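PDB 3HL1: ferritin like protein from Caulobacter vibrioides, which is of unknown function but, as a member of the ferritin-like family, probably binds metal within a helical bundle. Local coordinates for residues S35-A49 against R236-Y250. Numbering follows the deposited sequence. Where two conformers were deposited one is given.
Sequences SIKDPTTVPYRLIQA and RFDFIRRMPNWPGVY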
ATOM      1  N   SER A  35     -11.675   7.081 -10.969  1.00 31.18           N
ATOM      2  CA  SER A  35     -12.438   8.341 -11.067  1.00 29.85           C
ATOM      3  C   SER A  35     -12.116   9.161 -12.305  1.00 33.13           C
ATOM      4  O   SER A  35     -12.951   9.946 -12.723  1.00 30.56           O
ATOM      5  CB  SER A  35     -12.287   9.259  -9.856  1.00 30.70           C
ATOM      6  OG  SER A  35     -11.057   9.983  -9.920  1.00 27.37           O
ATOM      7  N   ILE A  36     -10.934   8.966 -12.884  1.00 30.25           N
ATOM      8  CA  ILE A  36     -10.474   9.725 -13.994  1.00 29.19           C
ATOM      9  C   ILE A  36     -11.142   9.169 -15.235  1.00 31.69           C
ATOM     10  O   ILE A  36     -10.939   8.024 -15.586  1.00 30.71           O
ATOM     11  CB  ILE A  36      -8.960   9.682 -14.170  1.00 29.62           C
ATOM     12  CG1 ILE A  36      -8.304  10.169 -12.863  1.00 22.84           C
ATOM     13  CG2 ILE A  36      -8.549  10.578 -15.349  1.00 26.48           C
ATOM     14  CD1 ILE A  36      -6.761   9.894 -12.744  1.00 30.41           C
ATOM     15  N   LYS A  37     -11.931  10.003 -15.896  1.00 32.11           N
ATOM     16  CA  LYS A  37     -12.747   9.528 -17.010  1.00 34.30           C
ATOM     17  C   LYS A  37     -11.912   9.028 -18.183  1.00 35.02           C
ATOM     18  O   LYS A  37     -12.225   7.993 -18.792  1.00 29.37           O
ATOM     19  CB  LYS A  37     -13.711  10.632 -17.473  1.00 34.33           C
ATOM     20  CG  LYS A  37     -14.778  11.009 -16.498  1.00 33.76           C
ATOM     21  CD  LYS A  37     -15.764  12.038 -17.123  1.00 38.68           C
ATOM     22  CE  LYS A  37     -16.842  12.484 -16.147  1.00 45.26           C
ATOM     23  NZ  LYS A  37     -17.856  13.390 -16.818  1.00 45.11           N
ATOM     24  N   ASP A  38     -10.867   9.778 -18.507  1.00 34.89           N
ATOM     25  CA  ASP A  38     -10.006   9.470 -19.640  1.00 35.19           C
ATOM     26  C   ASP A  38      -8.713   8.721 -19.242  1.00 33.10           C
ATOM     27  O   ASP A  38      -7.773   9.302 -18.701  1.00 32.69           O
ATOM     28  CB  ASP A  38      -9.729  10.748 -20.436  1.00 35.52           C
ATOM     29  CG  ASP A  38      -8.890  10.512 -21.680  1.00 40.78           C
ATOM     30  OD1 ASP A  38      -8.553   9.358 -22.004  1.00 33.71           O
ATOM     31  OD2 ASP A  38      -8.575  11.526 -22.341  1.00 43.34           O
ATOM     32  N   PRO A  39      -8.660   7.414 -19.544  1.00 36.76           N
ATOM     33  CA  PRO A  39      -7.506   6.613 -19.150  1.00 37.78           C
ATOM     34  C   PRO A  39      -6.205   6.928 -19.854  1.00 35.36           C
ATOM     35  O   PRO A  39      -5.147   6.478 -19.417  1.00 35.71           O
ATOM     36  CB  PRO A  39      -7.937   5.171 -19.469  1.00 39.40           C
ATOM     37  CG  PRO A  39      -9.393   5.213 -19.691  1.00 40.71           C
ATOM     38  CD  PRO A  39      -9.667   6.588 -20.238  1.00 35.01           C
ATOM     39  N   THR A  40      -6.250   7.703 -20.934  1.00 36.49           N
ATOM     40  CA  THR A  40      -5.025   8.051 -21.633  1.00 35.03           C
ATOM     41  C   THR A  40      -4.302   9.232 -20.983  1.00 36.44           C
ATOM     42  O   THR A  40      -3.184   9.604 -21.423  1.00 35.32           O
ATOM     43  CB  THR A  40      -5.306   8.403 -23.135  1.00 35.66           C
ATOM     44  OG1 THR A  40      -6.063   9.604 -23.187  1.00 36.29           O
ATOM     45  CG2 THR A  40      -6.104   7.290 -23.861  1.00 24.15           C
ATOM     46  N   THR A  41      -4.914   9.864 -19.976  1.00 32.74           N
ATOM     47  CA  THR A  41      -4.321  11.076 -19.427  1.00 33.96           C
ATOM     48  C   THR A  41      -3.086  10.748 -18.573  1.00 37.49           C
ATOM     49  O   THR A  41      -2.919   9.629 -18.068  1.00 35.73           O
ATOM     50  CB  THR A  41      -5.331  11.902 -18.607  1.00 34.07           C
ATOM     51  OG1 THR A  41      -5.890  11.085 -17.568  1.00 28.99           O
ATOM     52  CG2 THR A  41      -6.464  12.425 -19.483  1.00 26.84           C
ATOM     53  N   VAL A  42      -2.215  11.739 -18.404  1.00 36.75           N
ATOM     54  CA  VAL A  42      -0.968  11.503 -17.678  1.00 36.33           C
ATOM     55  C   VAL A  42      -1.245  11.042 -16.228  1.00 33.03           C
ATOM     56  O   VAL A  42      -0.583  10.128 -15.766  1.00 33.06           O
ATOM     57  CB  VAL A  42       0.025  12.716 -17.736  1.00 37.75           C
ATOM     58  CG1 VAL A  42       1.137  12.560 -16.702  1.00 35.02           C
ATOM     59  CG2 VAL A  42       0.612  12.883 -19.168  1.00 32.87           C
ATOM     60  N   PRO A  43      -2.197  11.676 -15.509  1.00 35.05           N
ATOM     61  CA  PRO A  43      -2.347  11.295 -14.099  1.00 34.70           C
ATOM     62  C   PRO A  43      -2.881   9.888 -13.966  1.00 31.57           C
ATOM     63  O   PRO A  43      -2.514   9.151 -13.050  1.00 31.68           O
ATOM     64  CB  PRO A  43      -3.360  12.315 -13.560  1.00 33.35           C
ATOM     65  CG  PRO A  43      -3.347  13.435 -14.567  1.00 38.37           C
ATOM     66  CD  PRO A  43      -3.143  12.747 -15.853  1.00 36.54           C
ATOM     67  N   TYR A  44      -3.698   9.478 -14.914  1.00 30.74           N
ATOM     68  CA  TYR A  44      -4.179   8.093 -14.916  1.00 33.16           C
ATOM     69  C   TYR A  44      -3.042   7.088 -15.067  1.00 33.90           C
ATOM     70  O   TYR A  44      -2.943   6.157 -14.297  1.00 31.08           O
ATOM     71  CB  TYR A  44      -5.194   7.878 -16.016  1.00 30.92           C
ATOM     72  CG  TYR A  44      -5.893   6.559 -15.940  1.00 31.16           C
ATOM     73  CD1 TYR A  44      -5.303   5.394 -16.439  1.00 36.34           C
ATOM     74  CD2 TYR A  44      -7.180   6.482 -15.458  1.00 28.42           C
ATOM     75  CE1 TYR A  44      -5.978   4.168 -16.401  1.00 33.05           C
ATOM     76  CE2 TYR A  44      -7.855   5.289 -15.456  1.00 26.54           C
ATOM     77  CZ  TYR A  44      -7.237   4.137 -15.903  1.00 34.74           C
ATOM     78  OH  TYR A  44      -7.943   2.973 -15.885  1.00 32.25           O
ATOM     79  N   ARG A  45      -2.179   7.285 -16.055  0.50 35.51           N
ATOM     80  CA  ARG A  45      -1.074   6.350 -16.274  0.50 33.74           C
ATOM     81  C   ARG A  45      -0.022   6.411 -15.142  0.50 30.91           C
ATOM     82  O   ARG A  45       0.581   5.398 -14.795  0.50 28.81           O
ATOM     83  CB  ARG A  45      -0.477   6.564 -17.669  0.50 37.22           C
ATOM     84  CG  ARG A  45      -1.388   5.964 -18.807  0.50 41.75           C
ATOM     85  CD  ARG A  45      -1.779   6.967 -19.904  0.50 48.67           C
ATOM     86  NE  ARG A  45      -1.089   6.803 -21.193  0.50 47.79           N
ATOM     87  CZ  ARG A  45      -1.516   6.072 -22.235  0.50 53.26           C
ATOM     88  NH1 ARG A  45      -2.639   5.348 -22.189  0.50 48.38           N
ATOM     89  NH2 ARG A  45      -0.787   6.041 -23.349  0.50 56.10           N
ATOM     90  N   LEU A  46       0.182   7.578 -14.548  1.00 31.30           N
ATOM     91  CA  LEU A  46       1.078   7.679 -13.393  1.00 32.87           C
ATOM     92  C   LEU A  46       0.556   6.894 -12.205  1.00 33.49           C
ATOM     93  O   LEU A  46       1.307   6.181 -11.562  1.00 33.63           O
ATOM     94  CB  LEU A  46       1.318   9.128 -12.964  1.00 33.74           C
ATOM     95  CG  LEU A  46       2.130  10.039 -13.918  1.00 31.87           C
ATOM     96  CD1 LEU A  46       2.254  11.466 -13.283  1.00 39.20           C
ATOM     97  CD2 LEU A  46       3.513   9.404 -14.223  1.00 39.11           C
ATOM     98  N   ILE A  47      -0.729   7.046 -11.919  1.00 32.68           N
ATOM     99  CA  ILE A  47      -1.356   6.361 -10.780  1.00 32.98           C
ATOM    100  C   ILE A  47      -1.465   4.837 -10.946  1.00 29.70           C
ATOM    101  O   ILE A  47      -1.234   4.063 -10.001  1.00 31.26           O
ATOM    102  CB  ILE A  47      -2.727   6.989 -10.437  1.00 34.82           C
ATOM    103  CG1 ILE A  47      -2.505   8.411  -9.933  1.00 33.29           C
ATOM    104  CG2 ILE A  47      -3.468   6.165  -9.329  1.00 30.78           C
ATOM    105  CD1 ILE A  47      -3.821   9.268  -9.768  1.00 33.92           C
ATOM    106  N   GLN A  48      -1.846   4.414 -12.141  1.00 28.72           N
ATOM    107  CA  GLN A  48      -1.926   3.018 -12.471  1.00 28.71           C
ATOM    108  C   GLN A  48      -0.610   2.297 -12.217  1.00 28.43           C
ATOM    109  O   GLN A  48      -0.589   1.259 -11.561  1.00 29.91           O
ATOM    110  CB  GLN A  48      -2.356   2.884 -13.918  1.00 32.13           C
ATOM    111  CG  GLN A  48      -2.581   1.486 -14.360  1.00 34.91           C
ATOM    112  CD  GLN A  48      -2.961   1.457 -15.821  1.00 46.39           C
ATOM    113  OE1 GLN A  48      -4.007   0.952 -16.168  1.00 48.34           O
ATOM    114  NE2 GLN A  48      -2.156   2.083 -16.659  1.00 48.12           N
ATOM    115  N   ALA A  49       0.498   2.851 -12.677  1.00 31.24           N
ATOM    116  CA  ALA A  49       1.789   2.216 -12.492  1.00 32.48           C
ATOM    117  C   ALA A  49       2.099   2.139 -10.987  1.00 33.54           C
ATOM    118  O   ALA A  49       2.577   1.105 -10.493  1.00 29.87           O
ATOM    119  CB  ALA A  49       2.903   2.962 -13.281  1.00 33.30           C
ATOM    120  N   ARG A 236       6.056  11.533  -8.601  1.00 40.50           N
ATOM    121  CA  ARG A 236       4.891  11.369  -9.486  1.00 42.19           C
ATOM    122  C   ARG A 236       3.673  12.155  -9.015  1.00 40.34           C
ATOM    123  O   ARG A 236       3.022  12.852  -9.793  1.00 41.45           O
ATOM    124  CB  ARG A 236       4.432   9.896  -9.497  1.00 45.36           C
ATOM    125  CG  ARG A 236       5.281   8.911 -10.240  1.00 55.86           C
ATOM    126  CD  ARG A 236       4.648   7.538 -10.008  1.00 64.77           C
ATOM    127  NE  ARG A 236       5.539   6.450 -10.375  1.00 66.08           N
ATOM    128  CZ  ARG A 236       5.416   5.700 -11.460  1.00 72.12           C
ATOM    129  NH1 ARG A 236       4.415   5.878 -12.318  1.00 74.79           N
ATOM    130  NH2 ARG A 236       6.309   4.747 -11.679  1.00 79.30           N
ATOM    131  N   PHE A 237       3.343  11.982  -7.730  1.00 37.67           N
ATOM    132  CA  PHE A 237       2.151  12.570  -7.128  1.00 37.44           C
ATOM    133  C   PHE A 237       2.295  14.064  -6.923  1.00 36.45           C
ATOM    134  O   PHE A 237       1.344  14.786  -7.118  1.00 36.06           O
ATOM    135  CB  PHE A 237       1.757  11.855  -5.810  1.00 34.85           C
ATOM    136  CG  PHE A 237       1.476  10.341  -5.973  1.00 37.40           C
ATOM    137  CD1 PHE A 237       1.072   9.801  -7.197  1.00 38.27           C
ATOM    138  CD2 PHE A 237       1.608   9.463  -4.873  1.00 34.56           C
ATOM    139  CE1 PHE A 237       0.824   8.432  -7.328  1.00 41.40           C
ATOM    140  CE2 PHE A 237       1.378   8.112  -5.010  1.00 37.31           C
ATOM    141  CZ  PHE A 237       0.975   7.587  -6.224  1.00 36.20           C
ATOM    142  N   ASP A 238       3.492  14.519  -6.562  1.00 37.15           N
ATOM    143  CA  ASP A 238       3.763  15.954  -6.472  1.00 39.14           C
ATOM    144  C   ASP A 238       3.634  16.604  -7.860  1.00 37.16           C
ATOM    145  O   ASP A 238       3.146  17.709  -7.997  1.00 37.29           O
ATOM    146  CB  ASP A 238       5.134  16.175  -5.850  1.00 41.66           C
ATOM    147  CG  ASP A 238       5.403  17.639  -5.522  1.00 50.31           C
ATOM    148  OD1 ASP A 238       4.569  18.280  -4.840  1.00 44.45           O
ATOM    149  OD2 ASP A 238       6.457  18.129  -5.972  1.00 58.09           O
ATOM    150  N   PHE A 239       4.042  15.886  -8.897  1.00 36.84           N
ATOM    151  CA  PHE A 239       3.853  16.339 -10.269  1.00 39.36           C
ATOM    152  C   PHE A 239       2.380  16.588 -10.578  1.00 38.88           C
ATOM    153  O   PHE A 239       2.012  17.646 -11.081  1.00 37.60           O
ATOM    154  CB  PHE A 239       4.436  15.321 -11.239  1.00 39.09           C
ATOM    155  CG  PHE A 239       4.188  15.651 -12.678  1.00 40.95           C
ATOM    156  CD1 PHE A 239       5.064  16.500 -13.375  1.00 49.77           C
ATOM    157  CD2 PHE A 239       3.110  15.096 -13.353  1.00 47.11           C
ATOM    158  CE1 PHE A 239       4.845  16.815 -14.734  1.00 48.42           C
ATOM    159  CE2 PHE A 239       2.879  15.408 -14.702  1.00 49.70           C
ATOM    160  CZ  PHE A 239       3.767  16.263 -15.393  1.00 43.92           C
ATOM    161  N   ILE A 240       1.534  15.619 -10.234  1.00 37.97           N
ATOM    162  CA  ILE A 240       0.103  15.731 -10.480  1.00 38.32           C
ATOM    163  C   ILE A 240      -0.449  16.894  -9.680  1.00 39.06           C
ATOM    164  O   ILE A 240      -1.238  17.678 -10.201  1.00 40.10           O
ATOM    165  CB  ILE A 240      -0.668  14.415 -10.134  1.00 35.30           C
ATOM    166  CG1 ILE A 240      -0.255  13.283 -11.087  1.00 36.88           C
ATOM    167  CG2 ILE A 240      -2.175  14.629 -10.197  1.00 38.24           C
ATOM    168  CD1 ILE A 240      -0.625  11.866 -10.599  1.00 34.95           C
ATOM    169  N   ARG A 241      -0.017  17.014  -8.423  1.00 38.41           N
ATOM    170  CA  ARG A 241      -0.496  18.088  -7.539  1.00 38.49           C
ATOM    171  C   ARG A 241      -0.279  19.479  -8.140  1.00 41.53           C
ATOM    172  O   ARG A 241      -1.102  20.378  -7.941  1.00 40.78           O
ATOM    173  CB  ARG A 241       0.194  18.016  -6.177  1.00 34.48           C
ATOM    174  CG  ARG A 241      -0.389  18.930  -5.103  1.00 35.92           C
ATOM    175  CD  ARG A 241       0.443  18.771  -3.822  1.00 39.58           C
ATOM    176  NE  ARG A 241       1.843  19.201  -4.021  1.00 51.44           N
ATOM    177  CZ  ARG A 241       2.341  20.424  -3.746  1.00 52.12           C
ATOM    178  NH1 ARG A 241       1.580  21.386  -3.222  1.00 42.95           N
ATOM    179  NH2 ARG A 241       3.628  20.697  -3.972  1.00 50.06           N
ATOM    180  N   ARG A 242       0.826  19.615  -8.879  1.00 45.50           N
ATOM    181  CA  ARG A 242       1.258  20.875  -9.502  1.00 47.04           C
ATOM    182  C   ARG A 242       0.709  21.170 -10.892  1.00 47.94           C
ATOM    183  O   ARG A 242       0.891  22.272 -11.365  1.00 48.51           O
ATOM    184  CB  ARG A 242       2.781  20.914  -9.588  1.00 47.70           C
ATOM    185  CG  ARG A 242       3.479  20.904  -8.249  1.00 53.26           C
ATOM    186  CD  ARG A 242       4.980  20.679  -8.444  1.00 63.37           C
ATOM    187  NE  ARG A 242       5.699  20.603  -7.176  1.00 65.75           N
ATOM    188  CZ  ARG A 242       6.011  21.651  -6.410  1.00 68.26           C
ATOM    189  NH1 ARG A 242       5.702  22.895  -6.776  1.00 69.07           N
ATOM    190  NH2 ARG A 242       6.663  21.454  -5.266  1.00 68.33           N
HETATM  191  N   MSE A 243       0.028  20.229 -11.534  1.00 47.81           N
HETATM  192  CA  MSE A 243      -0.479  20.455 -12.890  1.00 48.87           C
HETATM  193  C   MSE A 243      -1.514  21.561 -12.982  1.00 48.74           C
HETATM  194  O   MSE A 243      -2.354  21.694 -12.090  1.00 47.65           O
HETATM  195  CB  MSE A 243      -1.149  19.213 -13.433  1.00 48.67           C
HETATM  196  CG  MSE A 243      -0.216  18.073 -13.662  1.00 51.20           C
HETATM  197 SE   MSE A 243      -1.230  16.479 -14.234  0.75 47.89          SE
HETATM  198  CE  MSE A 243      -2.941  16.830 -13.463  1.00 46.74           C
ATOM    199  N   PRO A 244      -1.475  22.343 -14.087  1.00 50.77           N
ATOM    200  CA  PRO A 244      -2.530  23.344 -14.316  1.00 50.75           C
ATOM    201  C   PRO A 244      -3.904  22.752 -14.688  1.00 51.35           C
ATOM    202  O   PRO A 244      -4.938  23.291 -14.279  1.00 53.42           O
ATOM    203  CB  PRO A 244      -1.981  24.201 -15.472  1.00 50.38           C
ATOM    204  CG  PRO A 244      -0.742  23.540 -15.951  1.00 48.03           C
ATOM    205  CD  PRO A 244      -0.430  22.358 -15.136  1.00 49.73           C
ATOM    206  N   ASN A 245      -3.924  21.667 -15.451  1.00 49.86           N
ATOM    207  CA  ASN A 245      -5.203  21.175 -15.994  1.00 54.02           C
ATOM    208  C   ASN A 245      -5.497  19.716 -15.669  1.00 52.54           C
ATOM    209  O   ASN A 245      -4.995  18.798 -16.335  1.00 55.35           O
ATOM    210  CB  ASN A 245      -5.240  21.378 -17.507  1.00 53.46           C
ATOM    211  CG  ASN A 245      -5.048  22.830 -17.894  1.00 60.88           C
ATOM    212  OD1 ASN A 245      -5.941  23.668 -17.697  1.00 58.45           O
ATOM    213  ND2 ASN A 245      -3.854  23.144 -18.418  1.00 58.57           N
ATOM    214  N   TRP A 246      -6.326  19.503 -14.658  1.00 49.92           N
ATOM    215  CA  TRP A 246      -6.628  18.128 -14.216  1.00 47.75           C
ATOM    216  C   TRP A 246      -7.698  17.550 -15.094  1.00 43.47           C
ATOM    217  O   TRP A 246      -8.572  18.281 -15.533  1.00 38.85           O
ATOM    218  CB  TRP A 246      -7.062  18.105 -12.771  1.00 46.42           C
ATOM    219  CG  TRP A 246      -5.938  18.429 -11.847  1.00 52.07           C
ATOM    220  CD1 TRP A 246      -4.786  19.148 -12.134  1.00 55.76           C
ATOM    221  CD2 TRP A 246      -5.875  18.122 -10.465  1.00 44.90           C
ATOM    222  NE1 TRP A 246      -4.012  19.267 -11.006  1.00 59.66           N
ATOM    223  CE2 TRP A 246      -4.658  18.645  -9.968  1.00 53.63           C
ATOM    224  CE3 TRP A 246      -6.732  17.466  -9.586  1.00 46.84           C
ATOM    225  CZ2 TRP A 246      -4.286  18.517  -8.637  1.00 49.62           C
ATOM    226  CZ3 TRP A 246      -6.350  17.328  -8.281  1.00 51.11           C
ATOM    227  CH2 TRP A 246      -5.143  17.865  -7.811  1.00 49.01           C
ATOM    228  N   PRO A 247      -7.627  16.237 -15.368  1.00 42.12           N
ATOM    229  CA  PRO A 247      -8.622  15.634 -16.246  1.00 40.25           C
ATOM    230  C   PRO A 247      -9.990  15.574 -15.565  1.00 39.46           C
ATOM    231  O   PRO A 247     -10.079  15.614 -14.325  1.00 40.21           O
ATOM    232  CB  PRO A 247      -8.069  14.218 -16.483  1.00 43.03           C
ATOM    233  CG  PRO A 247      -7.245  13.919 -15.265  1.00 38.87           C
ATOM    234  CD  PRO A 247      -6.635  15.253 -14.891  1.00 41.79           C
ATOM    235  N   GLY A 248     -11.036  15.415 -16.370  1.00 35.49           N
ATOM    236  CA  GLY A 248     -12.399  15.265 -15.848  1.00 36.43           C
ATOM    237  C   GLY A 248     -12.528  13.983 -15.034  1.00 33.62           C
ATOM    238  O   GLY A 248     -11.888  12.976 -15.366  1.00 32.02           O
ATOM    239  N   VAL A 249     -13.297  14.059 -13.958  1.00 36.00           N
ATOM    240  CA  VAL A 249     -13.528  12.924 -13.083  1.00 37.05           C
ATOM    241  C   VAL A 249     -15.025  12.637 -12.949  1.00 38.15           C
ATOM    242  O   VAL A 249     -15.879  13.535 -13.096  1.00 35.98           O
ATOM    243  CB  VAL A 249     -12.921  13.134 -11.685  1.00 38.26           C
ATOM    244  CG1 VAL A 249     -11.393  13.443 -11.820  1.00 29.07           C
ATOM    245  CG2 VAL A 249     -13.659  14.230 -10.936  1.00 39.12           C
ATOM    246  N   TYR A 250     -15.346  11.375 -12.685  1.00 33.83           N
ATOM    247  CA  TYR A 250     -16.678  11.010 -12.365  1.00 31.17           C
ATOM    248  C   TYR A 250     -17.054  11.646 -11.049  1.00 34.52           C
ATOM    249  O   TYR A 250     -16.233  11.931 -10.188  1.00 35.23           O
ATOM    250  CB  TYR A 250     -16.862   9.502 -12.240  1.00 31.86           C
ATOM    251  CG  TYR A 250     -16.630   8.777 -13.493  1.00 31.84           C
ATOM    252  CD1 TYR A 250     -17.587   8.805 -14.519  1.00 31.06           C
ATOM    253  CD2 TYR A 250     -15.449   8.067 -13.697  1.00 32.26           C
ATOM    254  CE1 TYR A 250     -17.367   8.123 -15.736  1.00 31.47           C
ATOM    255  CE2 TYR A 250     -15.217   7.414 -14.901  1.00 26.16           C
ATOM    256  CZ  TYR A 250     -16.183   7.458 -15.916  1.00 29.66           C
ATOM    257  OH  TYR A 250     -15.917   6.768 -17.085  1.00 32.66           O
TER
HETATM  258  O   HOH W   1     -13.455   5.964 -17.586  1.00 28.35           O
HETATM  259  O   HOH W   2     -10.720  12.413 -17.654  1.00 33.54           O
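Gly248 O is gripped twice: Lys37 N donates to it at 3.0 Å, nearly straight (171°), and a water hydrogen-bonded to Asp38 N donates to it as well. With Tyr250 N bonded to Ser35 O at 2.8 Å, this makes a single beta bridge pairing Ile36 with Val249. In this ferritin-like, mostly helical chain, the bridge ties the link between helices 8-35 and 42-67 to the loop that follows helix 233-242. Beside it, the Tyr250 ring carries Lys37 CG over the centre of one face, 3.8 Å from the ring centroid, a CH-pi contact. Lys37 CG stands beside its own backbone N (chi1 -67°) and the chain runs on extended, bringing CE to 3.4 Å from Val249 O. A second water, in the plane of the Tyr250 ring at its edge, joins Lys37 O to Tyr250 OH.

Pro247 leads from the bridge to the helices: its CG meets Ile36 CG2 at 3.6 Å, its CB reaches Thr41 CG2, and its CD packs on Pro43 CG. Selenomethionine Met243 also touches Pro43 CG through CE and SE. The helical segments 42-49 and 236-242, parts of helices 42-67 and 233-242, run nearly antiparallel (158°), with their axes 10.3 Å apart at closest approach. Between them Leu46 CD1 fits against Ile240 CG1 and Phe239 CD2, while Ile240 CD1 reaches Pro43 and Ile47. Arg236, whose NE is held by Trp231 O, extends NH1 to Leu46 O in a weak, bent bond, with NH1 3.4 Å from Ala49 CB.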